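Local coordinates for protein FimX (Pseudomonas aeruginosa PAO1, PDB 3HV8), which is an EAL-domain protein that holds the ligand C2E in a pocket of its barrel-like fold of strands and surrounding helices, at residues 31-35 with 86-91; 105-111 with 137-142; 122-126 with 161-167. All blocks are in the same frame, centred on the assembly; numbering follows the deposited sequence.

Contact 1 of 3, residues 31-35 with 86-91; sequences NSFRL and WVILNS
Phe33 rests its CB over one face of the Trp86 indole, and this is the closest carbon contact between residues 31-35 and 86-91. Phe33 CB lies 3.5 Å from Trp86 CH2 and 20° off the normal of the six-membered ring, which meets the geometry of a CH-pi contact, displaced toward the rim. The indole reaches this place because Trp86 CG is anti to the backbone N (chi1 -170°), which carries the ring across toward the strand. Leu35 works from a different side: its CD2 meets the indole edge at Trp86 CZ3, 3.8 Å away, and the two side chains run past each other in opposite directions. The same CD2 of Leu35 is 4.2 Å from Val87 CG1, while Leu35 CD1 enters the next helical turn, 3.9 Å from Asn90 CB. In the EAL domain, a barrel built on the TIM-barrel plan, this is a helix packed over the sheet: helix 80-96 leans on the start of strand 33-42, with the local axes 9.9 Å apart, and Val87 and Ser91 also reach strand 105-110. Ser91 OG, beside Leu35 CD1, donates to Val87 O at 2.9 Å, which ties the hydroxyl back within its helix; Val87 O also accepts from Ser91 N. Packing is looser at the solvent side, where exposed Asn31, with positive phi, follows helix 20-30. One polar bond bridges the segments there: Trp86 NE1 donates to Asn31 OD1 at 3.0 Å, bent to 145° at the hydrogen, arriving in the plane of the side-chain carbonyl.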
loop_
_atom_site.group_PDB
_atom_site.type_symbol
_atom_site.label_atom_id
_atom_site.label_comp_id
_atom_site.label_asym_id
_atom_site.label_seq_id
_atom_site.Cartn_x
_atom_site.Cartn_y
_atom_site.Cartn_z
ATOM N N ASN A 31 -7.682 7.071 19.762
ATOM C CA ASN A 31 -8.212 6.975 18.391
ATOM C C ASN A 31 -8.147 8.296 17.629
ATOM O O ASN A 31 -9.013 8.582 16.810
ATOM C CB ASN A 31 -9.668 6.466 18.352
ATOM C CG ASN A 31 -9.772 4.966 18.517
ATOM O OD1 ASN A 31 -8.857 4.223 18.184
ATOM N ND2 ASN A 31 -10.904 4.511 19.045
ATOM N N SER A 32 -7.109 9.094 17.893
ATOM C CA SER A 32 -6.994 10.387 17.231
ATOM C C SER A 32 -6.254 10.259 15.906
ATOM O O SER A 32 -5.337 11.031 15.605
ATOM C CB SER A 32 -6.326 11.424 18.126
ATOM O OG SER A 32 -6.641 12.728 17.663
ATOM N N PHE A 33 -6.674 9.265 15.139
ATOM C CA PHE A 33 -6.234 9.043 13.760
ATOM C C PHE A 33 -7.473 8.787 12.920
ATOM O O PHE A 33 -8.544 8.425 13.439
ATOM C CB PHE A 33 -5.316 7.820 13.638
ATOM C CG PHE A 33 -3.979 7.978 14.302
ATOM C CD1 PHE A 33 -2.917 8.566 13.625
ATOM C CD2 PHE A 33 -3.768 7.520 15.599
ATOM C CE1 PHE A 33 -1.687 8.696 14.222
ATOM C CE2 PHE A 33 -2.532 7.651 16.201
ATOM C CZ PHE A 33 -1.477 8.243 15.502
ATOM N N ARG A 34 -7.337 8.938 11.612
ATOM C CA ARG A 34 -8.429 8.624 10.713
ATOM C C ARG A 34 -7.870 7.844 9.526
ATOM O O ARG A 34 -6.809 8.190 8.997
ATOM C CB ARG A 34 -9.088 9.905 10.233
ATOM C CG ARG A 34 -10.150 9.702 9.165
ATOM C CD ARG A 34 -10.871 11.008 8.864
ATOM N NE ARG A 34 -11.536 11.525 10.056
ATOM C CZ ARG A 34 -11.780 12.811 10.282
ATOM N NH1 ARG A 34 -12.392 13.177 11.402
ATOM N NH2 ARG A 34 -11.414 13.730 9.397
ATOM N N LEU A 35 -8.574 6.797 9.108
ATOM C CA LEU A 35 -8.236 6.100 7.869
ATOM C C LEU A 35 -9.012 6.678 6.692
ATOM O O LEU A 35 -10.236 6.884 6.769
ATOM C CB LEU A 35 -8.534 4.610 7.990
ATOM C CG LEU A 35 -7.793 3.880 9.105
ATOM C CD1 LEU A 35 -8.112 2.401 9.113
ATOM C CD2 LEU A 35 -6.286 4.110 8.985
ATOM N N TRP A 86 -2.179 0.010 14.964
ATOM C CA TRP A 86 -3.445 0.753 15.004
ATOM C C TRP A 86 -4.108 0.702 13.625
ATOM O O TRP A 86 -5.305 0.438 13.500
ATOM C CB TRP A 86 -3.215 2.219 15.434
ATOM C CG TRP A 86 -4.483 2.950 15.710
ATOM C CD1 TRP A 86 -5.077 3.119 16.942
ATOM C CD2 TRP A 86 -5.339 3.602 14.765
ATOM N NE1 TRP A 86 -6.237 3.827 16.807
ATOM C CE2 TRP A 86 -6.439 4.126 15.487
ATOM C CE3 TRP A 86 -5.301 3.778 13.374
ATOM C CZ2 TRP A 86 -7.479 4.830 14.869
ATOM C CZ3 TRP A 86 -6.335 4.476 12.760
ATOM C CH2 TRP A 86 -7.415 4.988 13.509
ATOM N N VAL A 87 -3.324 0.935 12.577
ATOM C CA VAL A 87 -3.868 0.932 11.234
ATOM C C VAL A 87 -4.384 -0.442 10.858
ATOM O O VAL A 87 -5.487 -0.570 10.338
ATOM C CB VAL A 87 -2.811 1.389 10.209
ATOM C CG1 VAL A 87 -3.321 1.156 8.777
ATOM C CG2 VAL A 87 -2.433 2.871 10.434
ATOM N N ILE A 88 -3.583 -1.470 11.138
ATOM C CA ILE A 88 -3.945 -2.835 10.780
ATOM C C ILE A 88 -5.172 -3.279 11.564
ATOM O O ILE A 88 -6.088 -3.861 11.003
ATOM C CB ILE A 88 -2.792 -3.806 11.036
ATOM C CG1 ILE A 88 -1.601 -3.462 10.123
ATOM C CG2 ILE A 88 -3.232 -5.260 10.813
ATOM C CD1 ILE A 88 -0.300 -4.128 10.552
ATOM N N LEU A 89 -5.193 -3.004 12.861
ATOM C CA LEU A 89 -6.330 -3.410 13.682
ATOM C C LEU A 89 -7.625 -2.802 13.162
ATOM O O LEU A 89 -8.669 -3.472 13.059
ATOM C CB LEU A 89 -6.090 -2.988 15.129
ATOM C CG LEU A 89 -7.101 -3.522 16.122
ATOM C CD1 LEU A 89 -6.899 -5.026 16.249
ATOM C CD2 LEU A 89 -6.926 -2.827 17.461
ATOM N N ASN A 90 -7.573 -1.525 12.820
ATOM C CA ASN A 90 -8.748 -0.826 12.338
ATOM C C ASN A 90 -9.125 -1.193 10.914
ATOM O O ASN A 90 -10.298 -1.236 10.565
ATOM C CB ASN A 90 -8.588 0.672 12.540
ATOM C CG ASN A 90 -8.791 1.053 13.976
ATOM O OD1 ASN A 90 -7.830 1.281 14.728
ATOM N ND2 ASN A 90 -10.043 1.035 14.400
ATOM N N SER A 91 -8.129 -1.497 10.099
ATOM C CA SER A 91 -8.412 -1.961 8.749
ATOM C C SER A 91 -9.160 -3.280 8.814
ATOM O O SER A 91 -10.163 -3.466 8.109
ATOM C CB SER A 91 -7.113 -2.135 7.970
ATOM O OG SER A 91 -6.562 -0.859 7.697
#

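Contact 2 of 3, residues 105-111 with 137-142; sequences TKLFVHL and ESLVFQ. With C2E (9,9'-[(2R,3R,3aS,5S,7aR,9R,10R,10aS,12S,14aR)-3,5,10,12-tetrahydroxy-5,12-dioxidooctahydro-2H,7H-difuro[3,2-d:3',2'-j][1,3,7,9,2,8]tetraoxadiphosphacyclododecine-2,9-diyl]bis(2-amino-1,9-dihydro-6H-purin-6-one)), chain B.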
loop_
_atom_site.group_PDB
_atom_site.type_symbol
_atom_site.label_atom_id
_atom_site.label_comp_id
_atom_site.label_asym_id
_atom_site.label_seq_id
_atom_site.Cartn_x
_atom_site.Cartn_y
_atom_site.Cartn_z
ATOM N N THR A 105 -14.377 -6.823 -0.732
ATOM C CA THR A 105 -13.403 -5.782 -0.425
ATOM C C THR A 105 -12.038 -6.364 -0.095
ATOM O O THR A 105 -11.933 -7.337 0.645
ATOM C CB THR A 105 -13.847 -4.940 0.794
ATOM O OG1 THR A 105 -15.239 -4.615 0.690
ATOM C CG2 THR A 105 -13.029 -3.655 0.896
ATOM N N LYS A 106 -10.998 -5.744 -0.640
ATOM C CA LYS A 106 -9.620 -6.063 -0.282
ATOM C C LYS A 106 -8.938 -4.746 0.058
ATOM O O LYS A 106 -9.134 -3.753 -0.645
ATOM C CB LYS A 106 -8.943 -6.741 -1.471
ATOM C CG LYS A 106 -7.519 -7.160 -1.244
ATOM C CD LYS A 106 -6.973 -7.941 -2.442
ATOM C CE LYS A 106 -7.627 -9.305 -2.571
ATOM N NZ LYS A 106 -6.797 -10.239 -3.405
ATOM N N LEU A 107 -8.153 -4.721 1.132
ATOM C CA LEU A 107 -7.464 -3.493 1.549
ATOM C C LEU A 107 -5.959 -3.631 1.420
ATOM O O LEU A 107 -5.388 -4.644 1.834
ATOM C CB LEU A 107 -7.806 -3.132 2.992
ATOM C CG LEU A 107 -9.255 -2.743 3.283
ATOM C CD1 LEU A 107 -9.386 -2.350 4.754
ATOM C CD2 LEU A 107 -9.709 -1.596 2.355
ATOM N N PHE A 108 -5.339 -2.604 0.845
ATOM C CA PHE A 108 -3.887 -2.484 0.741
ATOM C C PHE A 108 -3.406 -1.613 1.887
ATOM O O PHE A 108 -3.825 -0.446 2.006
ATOM C CB PHE A 108 -3.503 -1.840 -0.599
ATOM C CG PHE A 108 -3.684 -2.749 -1.794
ATOM C CD1 PHE A 108 -2.571 -3.203 -2.498
ATOM C CD2 PHE A 108 -4.942 -3.135 -2.213
ATOM C CE1 PHE A 108 -2.718 -4.034 -3.602
ATOM C CE2 PHE A 108 -5.095 -3.971 -3.311
ATOM C CZ PHE A 108 -3.973 -4.417 -4.007
ATOM N N VAL A 109 -2.563 -2.178 2.752
ATOM C CA VAL A 109 -2.176 -1.519 3.992
ATOM C C VAL A 109 -0.667 -1.375 4.051
ATOM O O VAL A 109 0.066 -2.358 3.898
ATOM C CB VAL A 109 -2.667 -2.340 5.211
ATOM C CG1 VAL A 109 -2.159 -1.737 6.527
ATOM C CG2 VAL A 109 -4.186 -2.459 5.198
ATOM N N HIS A 110 -0.191 -0.158 4.284
ATOM C CA HIS A 110 1.234 0.123 4.369
ATOM C C HIS A 110 1.872 -0.449 5.627
ATOM O O HIS A 110 1.241 -0.492 6.699
ATOM C CB HIS A 110 1.462 1.634 4.390
ATOM C CG HIS A 110 1.201 2.314 3.086
ATOM N ND1 HIS A 110 2.078 2.244 2.022
ATOM C CD2 HIS A 110 0.177 3.097 2.678
ATOM C CE1 HIS A 110 1.600 2.957 1.018
ATOM N NE2 HIS A 110 0.445 3.481 1.388
ATOM N N LEU A 111 3.128 -0.873 5.495
ATOM C CA LEU A 111 3.967 -1.205 6.644
ATOM C C LEU A 111 5.197 -0.307 6.661
ATOM O O LEU A 111 5.875 -0.140 5.631
ATOM C CB LEU A 111 4.415 -2.665 6.586
ATOM C CG LEU A 111 3.300 -3.686 6.747
ATOM C CD1 LEU A 111 3.900 -5.092 6.619
ATOM C CD2 LEU A 111 2.533 -3.523 8.075
ATOM N N GLU A 137 -7.158 -13.885 1.800
ATOM C CA GLU A 137 -7.006 -12.864 0.762
ATOM C C GLU A 137 -7.918 -11.657 0.992
ATOM O O GLU A 137 -8.679 -11.263 0.104
ATOM C CB GLU A 137 -7.274 -13.441 -0.633
ATOM C CG GLU A 137 -7.110 -14.944 -0.763
ATOM C CD GLU A 137 -5.733 -15.432 -0.365
ATOM O OE1 GLU A 137 -5.644 -16.562 0.161
ATOM O OE2 GLU A 137 -4.745 -14.693 -0.574
ATOM N N SER A 138 -7.861 -11.073 2.183
ATOM C CA SER A 138 -8.601 -9.844 2.446
ATOM C C SER A 138 -7.649 -8.661 2.525
ATOM O O SER A 138 -8.013 -7.540 2.179
ATOM C CB SER A 138 -9.369 -9.949 3.761
ATOM O OG SER A 138 -10.507 -10.778 3.627
ATOM N N LEU A 139 -6.437 -8.926 3.000
ATOM C CA LEU A 139 -5.431 -7.895 3.214
ATOM C C LEU A 139 -4.232 -8.067 2.298
ATOM O O LEU A 139 -3.733 -9.181 2.116
ATOM C CB LEU A 139 -4.913 -7.961 4.649
ATOM C CG LEU A 139 -5.432 -6.990 5.710
ATOM C CD1 LEU A 139 -6.810 -6.435 5.385
ATOM C CD2 LEU A 139 -5.390 -7.633 7.105
ATOM N N VAL A 140 -3.749 -6.953 1.761
ATOM C CA VAL A 140 -2.500 -6.908 1.021
ATOM C C VAL A 140 -1.579 -5.926 1.716
ATOM O O VAL A 140 -1.927 -4.738 1.840
ATOM C CB VAL A 140 -2.718 -6.384 -0.426
ATOM C CG1 VAL A 140 -1.419 -6.502 -1.206
ATOM C CG2 VAL A 140 -3.869 -7.122 -1.127
ATOM N N PHE A 141 -0.420 -6.384 2.171
ATOM C CA PHE A 141 0.530 -5.496 2.856
ATOM C C PHE A 141 1.522 -4.889 1.886
ATOM O O PHE A 141 2.105 -5.604 1.056
ATOM C CB PHE A 141 1.239 -6.240 3.989
ATOM C CG PHE A 141 0.322 -6.560 5.115
ATOM C CD1 PHE A 141 0.042 -5.601 6.070
ATOM C CD2 PHE A 141 -0.348 -7.774 5.161
ATOM C CE1 PHE A 141 -0.859 -5.860 7.096
ATOM C CE2 PHE A 141 -1.235 -8.046 6.184
ATOM C CZ PHE A 141 -1.496 -7.083 7.153
ATOM N N GLN A 142 1.660 -3.567 1.947
ATOM C CA GLN A 142 2.529 -2.848 1.035
ATOM C C GLN A 142 3.812 -2.473 1.727
ATOM O O GLN A 142 3.804 -1.951 2.848
ATOM C CB GLN A 142 1.851 -1.567 0.541
ATOM C CG GLN A 142 0.495 -1.790 -0.058
ATOM C CD GLN A 142 -0.091 -0.531 -0.664
ATOM O OE1 GLN A 142 -0.315 -0.466 -1.872
ATOM N NE2 GLN A 142 -0.340 0.474 0.171
HETATM P P1 C2E B . 2.597 6.636 -1.011
HETATM O O2P C2E B . 2.997 5.379 -1.914
HETATM O O1P C2E B . 3.288 7.803 -1.596
HETATM O "O5'" C2E B . 1.056 7.034 -1.075
HETATM C "C5'" C2E B . 0.618 7.813 -2.206
HETATM C "C4'" C2E B . 0.548 9.330 -1.924
HETATM O "O4'" C2E B . 0.027 9.993 -3.101
HETATM C "C3'" C2E B . -0.522 9.501 -0.853
HETATM O "O3'" C2E B . -0.141 10.567 0.029
HETATM C "C2'" C2E B . -1.814 9.804 -1.648
HETATM O "O2'" C2E B . -2.742 10.605 -0.939
HETATM C "C1'" C2E B . -1.243 10.573 -2.839
HETATM N N9 C2E B . -2.045 10.508 -4.051
HETATM C C8 C2E B . -3.037 9.603 -4.348
HETATM N N7 C2E B . -3.405 9.749 -5.600
HETATM C C5 C2E B . -2.679 10.766 -6.152
HETATM C C6 C2E B . -2.653 11.360 -7.433
HETATM O O6 C2E B . -3.346 10.961 -8.372
HETATM N N1 C2E B . -1.802 12.381 -7.606
HETATM C C2 C2E B . -1.000 12.831 -6.603
HETATM N N2 C2E B . -0.152 13.877 -6.858
HETATM N N3 C2E B . -1.014 12.288 -5.408
HETATM C C4 C2E B . -1.829 11.261 -5.164
HETATM P P11 C2E B . -0.312 10.302 1.607
HETATM O O21 C2E B . 0.091 11.626 2.357
HETATM O O11 C2E B . -1.659 9.783 1.917
HETATM O O5A C2E B . 0.714 9.135 1.924
HETATM C C5A C2E B . 2.115 9.367 1.718
HETATM C C4A C2E B . 2.935 8.189 2.237
HETATM O O4A C2E B . 2.706 8.037 3.646
HETATM C C3A C2E B . 2.564 6.834 1.631
HETATM O O3A C2E B . 3.260 6.562 0.421
HETATM C C2A C2E B . 3.110 5.886 2.701
HETATM O O2A C2E B . 4.542 5.795 2.604
HETATM C C1A C2E B . 2.819 6.670 3.986
HETATM N N91 C2E B . 1.547 6.216 4.535
HETATM C C81 C2E B . 0.290 6.687 4.280
HETATM N N71 C2E B . -0.563 5.997 4.987
HETATM C C51 C2E B . 0.106 5.106 5.779
HETATM C C61 C2E B . -0.251 4.149 6.750
HETATM O O61 C2E B . -1.423 3.857 7.015
HETATM N N11 C2E B . 0.779 3.471 7.321
HETATM C C21 C2E B . 2.091 3.689 6.996
HETATM N N21 C2E B . 3.062 2.932 7.588
HETATM N N31 C2E B . 2.437 4.553 6.079
HETATM C C41 C2E B . 1.469 5.265 5.490
HETATM O O HOH W 1 -11.521 -10.552 -0.542
HETATM O O HOH W 2 4.438 1.149 1.645
#
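Lys106 lays its aliphatic chain across Val140. Lys106 CB stands 3.9 Å from Ser138 O; CG comes closer to that same oxygen and also nears Val140 CG2. Lys106 CD presses on Val140 CG2 at 3.5 Å, tighter than usual van der Waals contact. A bend at chi3 (-69°) then turns Lys106 CE to Glu137 O, 3.5 Å away, and NZ goes on to a hydrogen bond with Gln168 OE1 on the next strand. Glu137 OE2 remains 5.7 Å from Lys106 NZ, too far for a salt bridge.

Behind this side chain, five backbone hydrogen bonds join residues 105-111 and 137-142 in parallel register, Leu107 beside Leu139 through His110 beside Gln142. The Val140 N bond to Leu107 O is 2.8 Å and nearly straight, 170° at the hydrogen. On one face of the sheet Val140 CB sits over the Phe108 ring, 3.9 Å from its centroid. Leu107, Val109, Leu139 and Phe141 occupy the other face, beneath helices, as in a TIM-like barrel. At the ligand pocket, His110 CB is 3.4 Å from C2E C21. The imidazole lies between C2E C2A on one face and, in the conformer given, Gln142 NE2 on the opposite face. Glu52 accepts from Gln142 NE2 and bonds His110 NE2 weakly. The strand bonds thus fix where His110 stands, while Gln142 and Glu52 probably limit its ring rotation beside the ligand.

Contact 3 of 3, residues 122-126 with 161-167; sequences LPWLG and GLATLHC
Leu125 and Leu162 form the tightest apolar contact between residues 122-126 and 161-167. Their methyl groups meet at 3.5 Å, Leu125 CD2 against Leu162 CD2, closer than carbon pairs usually come, and the two side chains cross at about a right angle. Leu125 CG is anti to the backbone N (chi1 177°), which sends its branches across to the other helix. Leu125 CD2 also approaches Leu165 CD1, at 4.1 Å, so a single methyl serves two partners, with Cys167 SG more distant at 4.5 Å. Leu122 adds a further apolar patch at the margin of the interface, but it was modelled in two conformers and the detail of its methyl contacts is less certain.

A second kind of contact sets side chain against backbone. Leu165 CD2 lies 3.8 Å from Gly126 CA. Leu165 CD1, the other branch, settles 3.9 Å from Gly126 N, so both branches lie against the backbone at Gly126. Gly161, lacking a side chain, lets the Leu122 end approach its main chain, at least in the conformer given; a CB there would run into Leu122 CD1.

Hydrogen bonds do not cross the interface; they close the second helix on itself. Cys167 N bonds to Leu162 O at 2.9 Å and His166 N to Ala163 O at 3.0 Å, with His166 at positive phi. This is a Schellman motif, and the turn it makes brings Cys167 round to face Leu125. Beneath the pair, Leu125, Leu162 and Cys167 all rest on Phe141 of strand 139-144. Helix 121-132 leads into that strand, and helix 152-164, reached through the short helix 145-150, leads on to the parallel neighbour 168-174: adjacent helices of the outer layer, in the beta-alpha-beta order typical of a TIM-like barrel.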
loop_
_atom_site.group_PDB
_atom_site.type_symbol
_atom_site.label_atom_id
_atom_site.label_comp_id
_atom_site.label_asym_id
_atom_site.label_seq_id
_atom_site.Cartn_x
_atom_site.Cartn_y
_atom_site.Cartn_z
ATOM N N LEU A 122 4.148 -10.879 12.919
ATOM C CA LEU A 122 3.467 -12.066 12.405
ATOM C C LEU A 122 2.633 -12.797 13.463
ATOM O O LEU A 122 1.455 -13.071 13.234
ATOM C CB LEU A 122 4.457 -13.024 11.730
ATOM C CG LEU A 122 4.988 -12.623 10.353
ATOM C CD1 LEU A 122 6.090 -13.582 9.933
ATOM C CD2 LEU A 122 3.867 -12.606 9.330
ATOM N N PRO A 123 3.235 -13.119 14.627
ATOM C CA PRO A 123 2.441 -13.769 15.675
ATOM C C PRO A 123 1.203 -12.945 16.033
ATOM O O PRO A 123 0.115 -13.501 16.168
ATOM C CB PRO A 123 3.407 -13.830 16.868
ATOM C CG PRO A 123 4.756 -13.818 16.271
ATOM C CD PRO A 123 4.640 -12.946 15.034
ATOM N N TRP A 124 1.358 -11.629 16.167
ATOM C CA TRP A 124 0.226 -10.780 16.514
ATOM C C TRP A 124 -0.825 -10.743 15.405
ATOM O O TRP A 124 -2.020 -10.806 15.665
ATOM C CB TRP A 124 0.700 -9.360 16.840
ATOM C CG TRP A 124 -0.436 -8.377 16.986
ATOM C CD1 TRP A 124 -1.166 -8.132 18.115
ATOM C CD2 TRP A 124 -0.972 -7.507 15.969
ATOM N NE1 TRP A 124 -2.120 -7.174 17.865
ATOM C CE2 TRP A 124 -2.024 -6.774 16.558
ATOM C CE3 TRP A 124 -0.667 -7.287 14.618
ATOM C CZ2 TRP A 124 -2.776 -5.832 15.849
ATOM C CZ3 TRP A 124 -1.412 -6.355 13.915
ATOM C CH2 TRP A 124 -2.457 -5.639 14.526
ATOM N N LEU A 125 -0.368 -10.627 14.159
ATOM C CA LEU A 125 -1.298 -10.533 13.044
ATOM C C LEU A 125 -2.141 -11.802 12.952
ATOM O O LEU A 125 -3.337 -11.736 12.711
ATOM C CB LEU A 125 -0.540 -10.285 11.732
ATOM C CG LEU A 125 -1.334 -10.217 10.431
ATOM C CD1 LEU A 125 -2.363 -9.104 10.462
ATOM C CD2 LEU A 125 -0.364 -10.027 9.266
ATOM N N GLY A 126 -1.494 -12.940 13.181
ATOM C CA GLY A 126 -2.177 -14.219 13.184
ATOM C C GLY A 126 -3.357 -14.217 14.136
ATOM O O GLY A 126 -4.468 -14.611 13.770
ATOM N N GLY A 161 5.899 -15.330 5.708
ATOM C CA GLY A 161 4.952 -15.504 6.795
ATOM C C GLY A 161 3.543 -15.026 6.468
ATOM O O GLY A 161 2.548 -15.627 6.887
ATOM N N LEU A 162 3.440 -13.924 5.726
ATOM C CA LEU A 162 2.139 -13.446 5.295
ATOM C C LEU A 162 1.441 -14.476 4.415
ATOM O O LEU A 162 0.230 -14.653 4.507
ATOM C CB LEU A 162 2.275 -12.113 4.538
ATOM C CG LEU A 162 2.684 -10.928 5.406
ATOM C CD1 LEU A 162 2.979 -9.710 4.523
ATOM C CD2 LEU A 162 1.602 -10.608 6.436
ATOM N N ALA A 163 2.213 -15.146 3.565
ATOM C CA ALA A 163 1.645 -16.157 2.677
ATOM C C ALA A 163 1.063 -17.299 3.506
ATOM O O ALA A 163 -0.013 -17.809 3.209
ATOM C CB ALA A 163 2.692 -16.667 1.688
ATOM N N THR A 164 1.781 -17.677 4.556
ATOM C CA THR A 164 1.310 -18.727 5.451
ATOM C C THR A 164 -0.037 -18.337 6.070
ATOM O O THR A 164 -0.917 -19.181 6.218
ATOM C CB THR A 164 2.368 -19.051 6.528
ATOM O OG1 THR A 164 3.561 -19.526 5.893
ATOM C CG2 THR A 164 1.858 -20.114 7.497
ATOM N N LEU A 165 -0.202 -17.052 6.401
ATOM C CA LEU A 165 -1.445 -16.515 6.960
ATOM C C LEU A 165 -2.504 -16.125 5.914
ATOM O O LEU A 165 -3.512 -15.489 6.260
ATOM C CB LEU A 165 -1.154 -15.269 7.807
ATOM C CG LEU A 165 -0.383 -15.415 9.110
ATOM C CD1 LEU A 165 -0.038 -14.059 9.722
ATOM C CD2 LEU A 165 -1.191 -16.238 10.095
ATOM N N HIS A 166 -2.276 -16.476 4.650
ATOM C CA HIS A 166 -3.226 -16.171 3.570
ATOM C C HIS A 166 -3.507 -14.672 3.416
ATOM O O HIS A 166 -4.628 -14.240 3.125
ATOM C CB HIS A 166 -4.521 -16.962 3.747
ATOM C CG HIS A 166 -4.293 -18.396 4.102
ATOM N ND1 HIS A 166 -4.701 -18.941 5.300
ATOM C CD2 HIS A 166 -3.664 -19.388 3.430
ATOM C CE1 HIS A 166 -4.348 -20.213 5.343
ATOM N NE2 HIS A 166 -3.717 -20.509 4.220
ATOM N N CYS A 167 -2.473 -13.885 3.661
ATOM C CA CYS A 167 -2.486 -12.491 3.272
ATOM C C CYS A 167 -1.648 -12.374 2.025
ATOM O O CYS A 167 -0.893 -13.289 1.680
ATOM C CB CYS A 167 -1.902 -11.607 4.371
ATOM S SG CYS A 167 -2.852 -11.646 5.902
#

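In the fold
The three contacts sample different levels of one barrel. Contact 2 is the core, its centre about 7 Å from that of the chain, and is joined by main-chain hydrogen bonds; contacts 1 and 3, with centres about 15 and 17 Å out, are partly buried and rely mostly on apolar packing. Contact 1 sets a helix against a strand and keeps one polar bond on its solvent side, whereas contact 3 joins helix to helix with none across it. Both adjoin contact 2: Val87 CG1 packs on Val109 CG1 at 3.8 Å, and Glu137 N probably bonds to His166 O at 2.9 Å. Contacts 1 and 2 reach C2E; the side chain of Leu162 lies about 13 Å from C2E.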